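Local coordinates for putative mannose-6-phosphate isomerase YvyI (Bacillus subtilis, PDB 1QWR), which probably catalyses the zinc-dependent interconversion of D-mannose 6-phosphate and D-fructose 6-phosphate, as a type 1 phosphomannose isomerase, at residues 194-199 / 211-217; 139-145 / 218-224; 118-122 / 175-179. One frame throughout, in Å; residues are numbered along the deposited sequence.

Interaction 1: 194-199 / 211-217. With SO4 (sulfate ion), chain C.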
ATOM      1  N   THR A 194      -0.950  -3.542  13.644  1.00 21.21           N
ATOM      2  CA  THR A 194       0.468  -3.872  13.575  1.00 19.95           C
ATOM      3  C   THR A 194       1.047  -4.287  14.918  1.00 20.39           C
ATOM      4  O   THR A 194       0.871  -3.586  15.904  1.00 22.29           O
ATOM      5  CB  THR A 194       1.273  -2.660  13.087  1.00 23.16           C
ATOM      6  OG1 THR A 194       0.828  -2.304  11.775  1.00 22.90           O
ATOM      7  CG2 THR A 194       2.772  -2.977  13.062  1.00 22.53           C
ATOM      8  N   TYR A 195       1.749  -5.416  14.938  1.00 18.74           N
ATOM      9  CA  TYR A 195       2.379  -5.911  16.160  1.00 19.77           C
ATOM     10  C   TYR A 195       3.890  -5.870  15.946  1.00 18.47           C
ATOM     11  O   TYR A 195       4.432  -6.633  15.144  1.00 17.45           O
ATOM     12  CB  TYR A 195       1.916  -7.348  16.468  1.00 18.71           C
ATOM     13  CG  TYR A 195       0.405  -7.494  16.614  1.00 18.59           C
ATOM     14  CD1 TYR A 195      -0.358  -6.506  17.248  1.00 20.82           C
ATOM     15  CD2 TYR A 195      -0.257  -8.628  16.134  1.00 20.00           C
ATOM     16  CE1 TYR A 195      -1.742  -6.650  17.394  1.00 20.04           C
ATOM     17  CE2 TYR A 195      -1.631  -8.781  16.275  1.00 16.30           C
ATOM     18  CZ  TYR A 195      -2.369  -7.791  16.904  1.00 19.72           C
ATOM     19  OH  TYR A 195      -3.728  -7.939  17.040  1.00 20.74           O
ATOM     20  N   ARG A 196       4.569  -4.966  16.653  1.00 19.50           N
ATOM     21  CA  ARG A 196       6.017  -4.831  16.516  1.00 19.50           C
ATOM     22  C   ARG A 196       6.754  -5.740  17.480  1.00 21.79           C
ATOM     23  O   ARG A 196       6.327  -5.893  18.624  1.00 21.28           O
ATOM     24  CB  ARG A 196       6.469  -3.413  16.841  1.00 22.53           C
ATOM     25  CG  ARG A 196       5.768  -2.345  16.078  1.00 24.90           C
ATOM     26  CD  ARG A 196       6.527  -1.032  16.204  1.00 24.58           C
ATOM     27  NE  ARG A 196       5.796   0.037  15.542  1.00 26.37           N
ATOM     28  CZ  ARG A 196       4.912   0.813  16.147  1.00 28.03           C
ATOM     29  NH1 ARG A 196       4.652   0.648  17.435  1.00 29.15           N
ATOM     30  NH2 ARG A 196       4.283   1.749  15.458  1.00 31.93           N
ATOM     31  N   VAL A 197       7.855  -6.328  17.028  1.00 23.39           N
ATOM     32  CA  VAL A 197       8.639  -7.168  17.918  1.00 25.39           C
ATOM     33  C   VAL A 197       9.965  -6.478  18.221  1.00 26.60           C
ATOM     34  O   VAL A 197      10.583  -6.741  19.247  1.00 27.64           O
ATOM     35  CB  VAL A 197       8.911  -8.580  17.325  1.00 26.33           C
ATOM     36  CG1 VAL A 197       7.583  -9.243  16.936  1.00 29.19           C
ATOM     37  CG2 VAL A 197       9.836  -8.507  16.131  1.00 26.87           C
ATOM     38  N   TYR A 198      10.388  -5.574  17.341  1.00 25.20           N
ATOM     39  CA  TYR A 198      11.659  -4.870  17.525  1.00 25.14           C
ATOM     40  C   TYR A 198      11.699  -3.565  16.747  1.00 25.90           C
ATOM     41  O   TYR A 198      11.305  -3.524  15.577  1.00 24.72           O
ATOM     42  CB  TYR A 198      12.815  -5.757  17.063  1.00 27.74           C
ATOM     43  CG  TYR A 198      14.181  -5.179  17.355  1.00 28.19           C
ATOM     44  CD1 TYR A 198      14.493  -4.702  18.625  1.00 30.27           C
ATOM     45  CD2 TYR A 198      15.172  -5.142  16.371  1.00 29.71           C
ATOM     46  CE1 TYR A 198      15.768  -4.196  18.918  1.00 31.58           C
ATOM     47  CE2 TYR A 198      16.450  -4.642  16.656  1.00 32.58           C
ATOM     48  CZ  TYR A 198      16.734  -4.170  17.931  1.00 32.49           C
ATOM     49  OH  TYR A 198      17.981  -3.652  18.214  1.00 35.76           O
ATOM     50  N   ASP A 199      12.181  -2.503  17.392  1.00 23.62           N
ATOM     51  CA  ASP A 199      12.255  -1.185  16.754  1.00 24.29           C
ATOM     52  C   ASP A 199      13.614  -0.515  16.954  1.00 24.98           C
ATOM     53  O   ASP A 199      13.707   0.715  17.039  1.00 26.49           O
ATOM     54  CB  ASP A 199      11.149  -0.272  17.283  1.00 22.76           C
ATOM     55  CG  ASP A 199      10.950   0.962  16.418  1.00 24.02           C
ATOM     56  OD1 ASP A 199      11.088   0.847  15.186  1.00 24.73           O
ATOM     57  OD2 ASP A 199      10.634   2.045  16.957  1.00 25.37           O
ATOM     58  N   GLU A 211       5.746   1.541  20.954  1.00 27.24           N
ATOM     59  CA  GLU A 211       5.121   0.335  21.504  1.00 28.65           C
ATOM     60  C   GLU A 211       5.473  -0.967  20.794  1.00 26.92           C
ATOM     61  O   GLU A 211       5.479  -1.029  19.570  1.00 25.76           O
ATOM     62  CB  GLU A 211       3.606   0.490  21.468  1.00 32.38           C
ATOM     63  CG  GLU A 211       2.944   0.749  22.797  1.00 40.91           C
ATOM     64  CD  GLU A 211       1.431   0.658  22.686  1.00 43.95           C
ATOM     65  OE1 GLU A 211       0.923  -0.458  22.431  1.00 45.75           O
ATOM     66  OE2 GLU A 211       0.756   1.700  22.844  1.00 46.68           O
ATOM     67  N   LEU A 212       5.759  -2.005  21.575  1.00 26.32           N
ATOM     68  CA  LEU A 212       6.060  -3.327  21.027  1.00 25.83           C
ATOM     69  C   LEU A 212       4.883  -4.210  21.470  1.00 25.95           C
ATOM     70  O   LEU A 212       4.236  -3.923  22.478  1.00 27.02           O
ATOM     71  CB  LEU A 212       7.390  -3.866  21.573  1.00 24.36           C
ATOM     72  CG  LEU A 212       8.645  -3.017  21.313  1.00 25.38           C
ATOM     73  CD1 LEU A 212       9.888  -3.786  21.782  1.00 26.94           C
ATOM     74  CD2 LEU A 212       8.767  -2.688  19.828  1.00 24.95           C
ATOM     75  N   HIS A 213       4.594  -5.260  20.708  1.00 26.70           N
ATOM     76  CA  HIS A 213       3.469  -6.141  21.012  1.00 26.88           C
ATOM     77  C   HIS A 213       3.989  -7.559  20.838  1.00 28.10           C
ATOM     78  O   HIS A 213       3.577  -8.269  19.923  1.00 25.87           O
ATOM     79  CB  HIS A 213       2.333  -5.887  20.008  1.00 27.65           C
ATOM     80  CG  HIS A 213       2.201  -4.451  19.592  1.00 30.50           C
ATOM     81  ND1 HIS A 213       1.269  -3.595  20.143  1.00 32.85           N
ATOM     82  CD2 HIS A 213       2.904  -3.716  18.696  1.00 30.42           C
ATOM     83  CE1 HIS A 213       1.403  -2.395  19.600  1.00 32.59           C
ATOM     84  NE2 HIS A 213       2.388  -2.443  18.720  1.00 33.52           N
ATOM     85  N   PHE A 214       4.903  -7.956  21.718  1.00 27.29           N
ATOM     86  CA  PHE A 214       5.533  -9.269  21.652  1.00 29.03           C
ATOM     87  C   PHE A 214       4.564 -10.466  21.619  1.00 26.38           C
ATOM     88  O   PHE A 214       4.622 -11.284  20.707  1.00 26.12           O
ATOM     89  CB  PHE A 214       6.517  -9.415  22.827  1.00 32.03           C
ATOM     90  CG  PHE A 214       7.579 -10.467  22.617  1.00 36.48           C
ATOM     91  CD1 PHE A 214       7.630 -11.212  21.441  1.00 37.55           C
ATOM     92  CD2 PHE A 214       8.531 -10.715  23.603  1.00 39.13           C
ATOM     93  CE1 PHE A 214       8.610 -12.193  21.249  1.00 38.97           C
ATOM     94  CE2 PHE A 214       9.519 -11.695  23.423  1.00 38.77           C
ATOM     95  CZ  PHE A 214       9.555 -12.433  22.244  1.00 40.01           C
ATOM     96  N   ALA A 215       3.688 -10.564  22.611  1.00 26.77           N
ATOM     97  CA  ALA A 215       2.734 -11.669  22.702  1.00 25.92           C
ATOM     98  C   ALA A 215       1.849 -11.754  21.474  1.00 24.43           C
ATOM     99  O   ALA A 215       1.727 -12.809  20.846  1.00 22.27           O
ATOM    100  CB  ALA A 215       1.863 -11.511  23.958  1.00 27.40           C
ATOM    101  N   LYS A 216       1.231 -10.634  21.127  1.00 22.68           N
ATOM    102  CA  LYS A 216       0.350 -10.617  19.972  1.00 21.73           C
ATOM    103  C   LYS A 216       1.081 -10.974  18.689  1.00 21.65           C
ATOM    104  O   LYS A 216       0.532 -11.672  17.843  1.00 21.12           O
ATOM    105  CB  LYS A 216      -0.334  -9.254  19.838  1.00 22.87           C
ATOM    106  CG  LYS A 216      -1.465  -9.045  20.847  1.00 24.31           C
ATOM    107  CD  LYS A 216      -2.193  -7.735  20.614  1.00 27.97           C
ATOM    108  CE  LYS A 216      -3.438  -7.638  21.470  1.00 32.11           C
ATOM    109  NZ  LYS A 216      -4.183  -6.382  21.197  1.00 34.01           N
ATOM    110  N   ALA A 217       2.315 -10.498  18.538  1.00 19.95           N
ATOM    111  CA  ALA A 217       3.083 -10.797  17.338  1.00 20.02           C
ATOM    112  C   ALA A 217       3.329 -12.296  17.246  1.00 20.79           C
ATOM    113  O   ALA A 217       3.183 -12.913  16.187  1.00 20.58           O
ATOM    114  CB  ALA A 217       4.432 -10.056  17.367  1.00 19.19           C
TER
HETATM  115  S   SO4 C 601       6.286   0.885  11.508  1.00 26.41           S
HETATM  116  O1  SO4 C 601       7.676   0.468  11.821  1.00 23.62           O
HETATM  117  O2  SO4 C 601       6.163   2.343  11.611  1.00 21.25           O
HETATM  118  O3  SO4 C 601       5.341   0.225  12.421  1.00 25.23           O
HETATM  119  O4  SO4 C 601       5.978   0.478  10.123  1.00 24.01           O
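Residues 194-199 carry a short strand around Y195 and R196 that turns a corner at V197, and 211-217 pass across them as an extended approach to a helix that starts at F214. Y195 lies opposite H213 and R196 opposite L212, with CA atoms 5.0 and 4.8 Å apart. One backbone hydrogen bond ties the two, from H213 N to R196 O (2.8 Å, nearly linear). H213 is the N-cap residue, and its O accepts from A217 N at 2.9 Å in the first turn of the helix. The corner is a classic beta bulge: V197 and Y198 both face I98 in the neighbouring strand 98-100. The H213 ring packs on the backbone of 194-195, CD2 3.4 Å from Y195 CA, with T194 O over one ring face. K216 CB makes a CH-pi contact over one face of the Y195 ring, 3.5 Å from its centroid; Y195 OH hydrogen-bonds to E111 and K216 NZ forms a salt bridge with it. A217 CB fills the space between Y195 CB (3.8 Å) and V197 CG1 (3.3 Å). L212 covers the R196 side, CD2 reaching R196 CB at 3.8 Å. R196, the active-site arginine by similarity, is anchored on 211-217, NH1 donating to E211 O at 2.8 Å, while NE donates to sulfate O3 at 3.2 Å. The sulfate, probably from the crystallisation liquor, is also bound by W20, K18, S97, K99 and R210, a cluster consistent with an anion-binding site in the substrate pocket. T194, just before the strand, touches the zinc ligand H101.

Interaction 2: 139-145 / 218-224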
ATOM      1  N   ARG A 139      11.363 -22.761  13.792  1.00 26.81           N
ATOM      2  CA  ARG A 139      10.585 -23.943  13.448  1.00 27.24           C
ATOM      3  C   ARG A 139       9.387 -24.163  14.359  1.00 26.35           C
ATOM      4  O   ARG A 139       8.505 -24.978  14.060  1.00 27.22           O
ATOM      5  CB  ARG A 139      11.504 -25.170  13.474  1.00 31.06           C
ATOM      6  CG  ARG A 139      12.670 -25.082  12.484  1.00 35.98           C
ATOM      7  CD  ARG A 139      13.659 -26.235  12.675  1.00 41.85           C
ATOM      8  NE  ARG A 139      14.407 -26.117  13.925  1.00 44.81           N
ATOM      9  CZ  ARG A 139      15.194 -27.067  14.426  1.00 48.22           C
ATOM     10  NH1 ARG A 139      15.338 -28.220  13.786  1.00 49.41           N
ATOM     11  NH2 ARG A 139      15.847 -26.863  15.562  1.00 49.02           N
ATOM     12  N   SER A 140       9.362 -23.440  15.476  1.00 25.15           N
ATOM     13  CA  SER A 140       8.275 -23.539  16.432  1.00 25.00           C
ATOM     14  C   SER A 140       8.097 -22.194  17.117  1.00 24.54           C
ATOM     15  O   SER A 140       9.010 -21.358  17.130  1.00 24.09           O
ATOM     16  CB  SER A 140       8.573 -24.615  17.485  1.00 24.79           C
ATOM     17  OG  SER A 140       9.591 -24.178  18.360  1.00 26.47           O
ATOM     18  N   LYS A 141       6.923 -21.966  17.694  1.00 23.47           N
ATOM     19  CA  LYS A 141       6.705 -20.701  18.361  1.00 24.31           C
ATOM     20  C   LYS A 141       7.582 -20.533  19.603  1.00 24.47           C
ATOM     21  O   LYS A 141       7.934 -19.410  19.952  1.00 24.02           O
ATOM     22  CB  LYS A 141       5.221 -20.509  18.676  1.00 23.78           C
ATOM     23  CG  LYS A 141       4.415 -20.356  17.374  1.00 25.59           C
ATOM     24  CD  LYS A 141       3.245 -19.391  17.495  1.00 23.83           C
ATOM     25  CE  LYS A 141       2.555 -19.216  16.135  1.00 23.89           C
ATOM     26  NZ  LYS A 141       1.435 -18.237  16.214  1.00 23.22           N
ATOM     27  N   THR A 142       7.969 -21.632  20.254  1.00 23.60           N
ATOM     28  CA  THR A 142       8.846 -21.505  21.423  1.00 24.92           C
ATOM     29  C   THR A 142      10.222 -21.015  20.944  1.00 24.24           C
ATOM     30  O   THR A 142      10.858 -20.184  21.593  1.00 25.59           O
ATOM     31  CB  THR A 142       9.026 -22.852  22.173  1.00 25.07           C
ATOM     32  OG1 THR A 142       7.755 -23.315  22.640  1.00 26.14           O
ATOM     33  CG2 THR A 142       9.926 -22.669  23.388  1.00 27.44           C
ATOM     34  N   GLU A 143      10.658 -21.529  19.799  1.00 25.81           N
ATOM     35  CA  GLU A 143      11.939 -21.163  19.192  1.00 27.73           C
ATOM     36  C   GLU A 143      11.912 -19.685  18.761  1.00 27.19           C
ATOM     37  O   GLU A 143      12.873 -18.949  18.965  1.00 26.47           O
ATOM     38  CB  GLU A 143      12.187 -22.070  17.987  1.00 32.22           C
ATOM     39  CG  GLU A 143      13.551 -21.969  17.309  1.00 38.00           C
ATOM     40  CD  GLU A 143      13.769 -23.116  16.324  1.00 41.67           C
ATOM     41  OE1 GLU A 143      13.780 -24.289  16.763  1.00 48.17           O
ATOM     42  OE2 GLU A 143      13.922 -22.870  15.114  1.00 44.43           O
ATOM     43  N   LEU A 144      10.806 -19.261  18.162  1.00 25.29           N
ATOM     44  CA  LEU A 144      10.669 -17.876  17.738  1.00 26.12           C
ATOM     45  C   LEU A 144      10.827 -16.982  18.970  1.00 26.55           C
ATOM     46  O   LEU A 144      11.598 -16.005  18.964  1.00 27.36           O
ATOM     47  CB  LEU A 144       9.292 -17.667  17.095  1.00 24.88           C
ATOM     48  CG  LEU A 144       8.957 -16.235  16.651  1.00 27.87           C
ATOM     49  CD1 LEU A 144       9.865 -15.871  15.486  1.00 27.03           C
ATOM     50  CD2 LEU A 144       7.469 -16.124  16.246  1.00 26.56           C
ATOM     51  N   VAL A 145      10.114 -17.329  20.039  1.00 27.56           N
ATOM     52  CA  VAL A 145      10.175 -16.564  21.279  1.00 31.31           C
ATOM     53  C   VAL A 145      11.605 -16.500  21.809  1.00 32.91           C
ATOM     54  O   VAL A 145      12.096 -15.425  22.166  1.00 34.47           O
ATOM     55  CB  VAL A 145       9.266 -17.183  22.353  1.00 30.60           C
ATOM     56  CG1 VAL A 145       9.613 -16.632  23.737  1.00 35.02           C
ATOM     57  CG2 VAL A 145       7.815 -16.872  22.021  1.00 32.40           C
ATOM     58  N   VAL A 218       3.721 -12.890  18.361  1.00 22.61           N
ATOM     59  CA  VAL A 218       3.990 -14.327  18.348  1.00 22.04           C
ATOM     60  C   VAL A 218       2.706 -15.104  18.063  1.00 19.94           C
ATOM     61  O   VAL A 218       2.708 -16.074  17.300  1.00 23.08           O
ATOM     62  CB  VAL A 218       4.622 -14.763  19.685  1.00 22.58           C
ATOM     63  CG1 VAL A 218       4.844 -16.268  19.682  1.00 24.17           C
ATOM     64  CG2 VAL A 218       5.975 -14.045  19.858  1.00 22.78           C
ATOM     65  N   ASN A 219       1.602 -14.661  18.648  1.00 21.66           N
ATOM     66  CA  ASN A 219       0.315 -15.321  18.410  1.00 20.40           C
ATOM     67  C   ASN A 219      -0.118 -15.199  16.944  1.00 20.36           C
ATOM     68  O   ASN A 219      -0.660 -16.139  16.366  1.00 19.09           O
ATOM     69  CB  ASN A 219      -0.763 -14.708  19.295  1.00 24.38           C
ATOM     70  CG  ASN A 219      -0.834 -15.358  20.663  1.00 31.09           C
ATOM     71  OD1 ASN A 219      -1.318 -16.486  20.800  1.00 35.28           O
ATOM     72  ND2 ASN A 219      -0.351 -14.659  21.676  1.00 29.54           N
ATOM     73  N   ALA A 220       0.117 -14.042  16.339  1.00 19.43           N
ATOM     74  CA  ALA A 220      -0.307 -13.840  14.953  1.00 20.27           C
ATOM     75  C   ALA A 220       0.630 -14.386  13.902  1.00 20.57           C
ATOM     76  O   ALA A 220       0.233 -14.608  12.745  1.00 19.94           O
ATOM     77  CB  ALA A 220      -0.532 -12.349  14.694  1.00 19.45           C
ATOM     78  N   ALA A 221       1.874 -14.608  14.298  1.00 19.69           N
ATOM     79  CA  ALA A 221       2.897 -15.058  13.374  1.00 20.29           C
ATOM     80  C   ALA A 221       2.766 -16.493  12.914  1.00 21.64           C
ATOM     81  O   ALA A 221       2.470 -17.391  13.694  1.00 22.53           O
ATOM     82  CB  ALA A 221       4.292 -14.833  13.994  1.00 21.08           C
ATOM     83  N   THR A 222       3.000 -16.690  11.625  1.00 21.17           N
ATOM     84  CA  THR A 222       2.962 -18.003  11.022  1.00 21.15           C
ATOM     85  C   THR A 222       4.307 -18.675  11.291  1.00 21.83           C
ATOM     86  O   THR A 222       5.349 -18.139  10.933  1.00 20.29           O
ATOM     87  CB  THR A 222       2.799 -17.890   9.532  1.00 21.30           C
ATOM     88  OG1 THR A 222       1.583 -17.198   9.267  1.00 20.50           O
ATOM     89  CG2 THR A 222       2.782 -19.270   8.875  1.00 23.96           C
ATOM     90  N   VAL A 223       4.273 -19.850  11.904  1.00 22.87           N
ATOM     91  CA  VAL A 223       5.495 -20.582  12.202  1.00 22.81           C
ATOM     92  C   VAL A 223       5.280 -22.058  11.860  1.00 24.74           C
ATOM     93  O   VAL A 223       4.310 -22.652  12.313  1.00 24.50           O
ATOM     94  CB  VAL A 223       5.834 -20.486  13.699  1.00 24.12           C
ATOM     95  CG1 VAL A 223       7.125 -21.246  13.988  1.00 22.08           C
ATOM     96  CG2 VAL A 223       5.936 -19.018  14.119  1.00 21.55           C
ATOM     97  N   PRO A 224       6.165 -22.658  11.042  1.00 25.71           N
ATOM     98  CA  PRO A 224       7.342 -22.037  10.432  1.00 25.31           C
ATOM     99  C   PRO A 224       6.940 -21.149   9.269  1.00 25.26           C
ATOM    100  O   PRO A 224       5.800 -21.180   8.819  1.00 22.15           O
ATOM    101  CB  PRO A 224       8.149 -23.232   9.950  1.00 27.23           C
ATOM    102  CG  PRO A 224       7.091 -24.191   9.536  1.00 27.60           C
ATOM    103  CD  PRO A 224       6.113 -24.096  10.705  1.00 27.65           C
TER
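Hydrogen bonding across this contact rests on one lysine. K141 stretches from the first turn of its helix to the C-terminal end of helix 214-220, where NZ donates to V218 O, in the last turn, at 2.7 Å and to A221 O, just beyond it, at 2.9 Å. Apolar contacts accompany it. L144 CD2 lies 3.9 Å from V223 CG2 and 4.1 Å from A221 CB, V145 CG2 lies 3.8 Å from V218 CG1, and V223 CG1 presses on the backbone at S140 C (3.4 Å). Within 139-145, S140 is the N-cap, its OG accepting from E143 N at 3.2 Å, and E143 turns back to R139: OE2 accepts firmly from R139 N at 2.9 Å, while R139 NE and OE1 form a salt bridge (3.4 Å) that is weak as a hydrogen bond. The contact joins helix 141-149 at the surface to the exit of helix 214-220, whose A220 rests on P102 in the loop after strand 98-100.

Interaction 3: 118-122 / 175-179. With ZN (zinc ion), chain E.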
ATOM      1  N   THR A 118      -3.251  -8.108   5.208  1.00 15.00           N
ATOM      2  CA  THR A 118      -2.461  -8.754   4.167  1.00 14.13           C
ATOM      3  C   THR A 118      -2.111  -7.533   3.296  1.00 16.86           C
ATOM      4  O   THR A 118      -2.920  -6.607   3.178  1.00 14.20           O
ATOM      5  CB  THR A 118      -3.319  -9.755   3.398  1.00 16.87           C
ATOM      6  OG1 THR A 118      -3.414 -10.950   4.183  1.00 17.72           O
ATOM      7  CG2 THR A 118      -2.705 -10.092   2.021  1.00 16.28           C
ATOM      8  N   GLU A 119      -0.913  -7.507   2.713  1.00 15.15           N
ATOM      9  CA  GLU A 119      -0.495  -6.355   1.922  1.00 16.38           C
ATOM     10  C   GLU A 119       0.544  -6.754   0.883  1.00 15.83           C
ATOM     11  O   GLU A 119       0.932  -7.913   0.786  1.00 17.75           O
ATOM     12  CB  GLU A 119       0.108  -5.297   2.849  1.00 17.64           C
ATOM     13  CG  GLU A 119       1.315  -5.861   3.609  1.00 17.43           C
ATOM     14  CD  GLU A 119       1.933  -4.884   4.577  1.00 21.58           C
ATOM     15  OE1 GLU A 119       1.244  -3.942   4.995  1.00 21.42           O
ATOM     16  OE2 GLU A 119       3.122  -5.069   4.923  1.00 20.81           O
ATOM     17  N   CYS A 120       0.967  -5.788   0.082  1.00 15.71           N
ATOM     18  CA  CYS A 120       1.984  -6.059  -0.920  1.00 14.92           C
ATOM     19  C   CYS A 120       2.768  -4.780  -1.204  1.00 15.12           C
ATOM     20  O   CYS A 120       2.302  -3.647  -0.939  1.00 14.96           O
ATOM     21  CB  CYS A 120       1.343  -6.642  -2.187  1.00 12.52           C
ATOM     22  SG  CYS A 120       0.296  -5.445  -3.065  1.00 12.98           S
ATOM     23  N   TRP A 121       3.975  -4.964  -1.712  1.00 13.31           N
ATOM     24  CA  TRP A 121       4.863  -3.851  -1.983  1.00 14.76           C
ATOM     25  C   TRP A 121       5.361  -3.811  -3.409  1.00 15.02           C
ATOM     26  O   TRP A 121       5.804  -4.833  -3.948  1.00 16.06           O
ATOM     27  CB  TRP A 121       6.117  -3.920  -1.104  1.00 14.80           C
ATOM     28  CG  TRP A 121       5.879  -3.929   0.341  1.00 17.13           C
ATOM     29  CD1 TRP A 121       4.962  -3.194   1.030  1.00 16.42           C
ATOM     30  CD2 TRP A 121       6.609  -4.689   1.315  1.00 16.97           C
ATOM     31  NE1 TRP A 121       5.076  -3.445   2.377  1.00 15.25           N
ATOM     32  CE2 TRP A 121       6.078  -4.362   2.578  1.00 18.51           C
ATOM     33  CE3 TRP A 121       7.661  -5.615   1.236  1.00 19.35           C
ATOM     34  CZ2 TRP A 121       6.559  -4.926   3.761  1.00 20.39           C
ATOM     35  CZ3 TRP A 121       8.148  -6.180   2.417  1.00 21.66           C
ATOM     36  CH2 TRP A 121       7.596  -5.835   3.662  1.00 19.39           C
ATOM     37  N   TYR A 122       5.262  -2.639  -4.021  1.00 13.55           N
ATOM     38  CA  TYR A 122       5.836  -2.451  -5.339  1.00 15.52           C
ATOM     39  C   TYR A 122       6.975  -1.491  -5.050  1.00 16.63           C
ATOM     40  O   TYR A 122       6.759  -0.397  -4.520  1.00 14.22           O
ATOM     41  CB  TYR A 122       4.881  -1.779  -6.333  1.00 13.63           C
ATOM     42  CG  TYR A 122       5.604  -1.391  -7.593  1.00 14.78           C
ATOM     43  CD1 TYR A 122       6.010  -2.371  -8.505  1.00 18.52           C
ATOM     44  CD2 TYR A 122       5.964  -0.053  -7.849  1.00 14.81           C
ATOM     45  CE1 TYR A 122       6.762  -2.035  -9.635  1.00 17.16           C
ATOM     46  CE2 TYR A 122       6.718   0.292  -8.986  1.00 14.91           C
ATOM     47  CZ  TYR A 122       7.118  -0.710  -9.869  1.00 16.60           C
ATOM     48  OH  TYR A 122       7.928  -0.407 -10.956  1.00 16.93           O
ATOM     49  N   LEU A 175       6.334 -12.301   9.244  1.00 20.43           N
ATOM     50  CA  LEU A 175       7.225 -11.433  10.009  1.00 20.19           C
ATOM     51  C   LEU A 175       7.993 -10.670   8.947  1.00 19.82           C
ATOM     52  O   LEU A 175       8.549 -11.270   8.025  1.00 18.94           O
ATOM     53  CB  LEU A 175       8.186 -12.267  10.860  1.00 23.07           C
ATOM     54  CG  LEU A 175       9.056 -11.455  11.813  1.00 25.91           C
ATOM     55  CD1 LEU A 175       8.199 -10.802  12.888  1.00 24.49           C
ATOM     56  CD2 LEU A 175      10.093 -12.389  12.432  1.00 29.01           C
ATOM     57  N   HIS A 176       8.030  -9.349   9.056  1.00 20.20           N
ATOM     58  CA  HIS A 176       8.700  -8.572   8.024  1.00 20.63           C
ATOM     59  C   HIS A 176       9.078  -7.163   8.459  1.00 20.24           C
ATOM     60  O   HIS A 176       8.789  -6.730   9.577  1.00 21.93           O
ATOM     61  CB  HIS A 176       7.780  -8.436   6.814  1.00 20.51           C
ATOM     62  CG  HIS A 176       6.542  -7.642   7.105  1.00 21.92           C
ATOM     63  ND1 HIS A 176       5.474  -8.156   7.811  1.00 21.30           N
ATOM     64  CD2 HIS A 176       6.246  -6.343   6.878  1.00 21.56           C
ATOM     65  CE1 HIS A 176       4.582  -7.207   8.008  1.00 23.52           C
ATOM     66  NE2 HIS A 176       5.027  -6.097   7.454  1.00 21.48           N
ATOM     67  N   ALA A 177       9.737  -6.464   7.537  1.00 20.65           N
ATOM     68  CA  ALA A 177      10.125  -5.071   7.717  1.00 20.19           C
ATOM     69  C   ALA A 177      10.753  -4.529   6.439  1.00 20.43           C
ATOM     70  O   ALA A 177      11.544  -5.215   5.776  1.00 20.34           O
ATOM     71  CB  ALA A 177      11.118  -4.921   8.858  1.00 21.77           C
ATOM     72  N   LEU A 178      10.361  -3.317   6.067  1.00 19.57           N
ATOM     73  CA  LEU A 178      10.988  -2.673   4.929  1.00 21.72           C
ATOM     74  C   LEU A 178      12.259  -2.070   5.546  1.00 22.65           C
ATOM     75  O   LEU A 178      12.244  -1.659   6.716  1.00 22.77           O
ATOM     76  CB  LEU A 178      10.094  -1.556   4.378  1.00 20.20           C
ATOM     77  CG  LEU A 178       8.894  -1.986   3.534  1.00 20.79           C
ATOM     78  CD1 LEU A 178       8.007  -0.781   3.253  1.00 18.14           C
ATOM     79  CD2 LEU A 178       9.390  -2.615   2.230  1.00 22.48           C
ATOM     80  N   CYS A 179      13.345  -2.016   4.784  1.00 22.40           N
ATOM     81  CA  CYS A 179      14.588  -1.468   5.302  1.00 24.96           C
ATOM     82  C   CYS A 179      15.004  -0.168   4.612  1.00 24.66           C
ATOM     83  O   CYS A 179      14.499   0.174   3.536  1.00 24.60           O
ATOM     84  CB  CYS A 179      15.685  -2.527   5.232  1.00 25.85           C
ATOM     85  SG  CYS A 179      15.290  -3.996   6.259  1.00 31.83           S
TER
HETATM   86 ZN    ZN E 604       3.873  -3.855   6.982  0.95 52.15          ZN
HETATM   87  O   HOH W   1       1.958  -2.132   6.652  1.00 35.97           O
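The zinc site of this type 1 phosphomannose isomerase, a cupin-fold enzyme, lies between two strands, 119-122 and 176-178, whose axes are 10.6 Å apart at closest approach and 32° from parallel. At that separation the backbones do not pair, and the gap is bridged by side chains and the metal. E119 OE2 binds zinc at 2.5 Å and H176 NE2 at 2.6 Å; H101 and water 1 (2.6 Å) complete the ligands seen. The two protein ligand atoms, E119 OE2 and H176 NE2, come within 3.3 Å of each other because they share the ion. H176 is oriented from behind by a hydrogen bond from ND1 to T174 O. Two residues further along each strand, W121 and L178 close the space beside the site. W121 NE1 is hydrogen-bonded to E186, and the indole edge packs against H176, W121 CZ2 lying 3.4 Å from H176 CD2. I132, from strand 131-136, touches both W121 and L178. The other filler is a methyl group: L178 CD2 sits over one face of the indole, 3.5 Å from the centroid of the six-membered ring and 9° off its normal.

Overall arrangement
Interaction 3 is buried near the centre of the chain, interaction 1 is partly buried and interaction 2 lies at the surface. Interactions 1 and 2 use the two ends of helix 214-220, and they touch where F214 CZ meets V145 O (3.9 Å) and Y195 CD2 meets A220 CB (4.0 Å). Interaction 1 is nested inside the loop closed by interaction 2 and follows interaction 3 along the chain, meeting it at V197 CG2 and L175 CD1 (4.3 Å). Interactions 2 and 3 do not touch. The chemistry changes with depth, from metal ligation at the core to an arginine beside a bound anion, then a lysine on carbonyls at and just past a helix end.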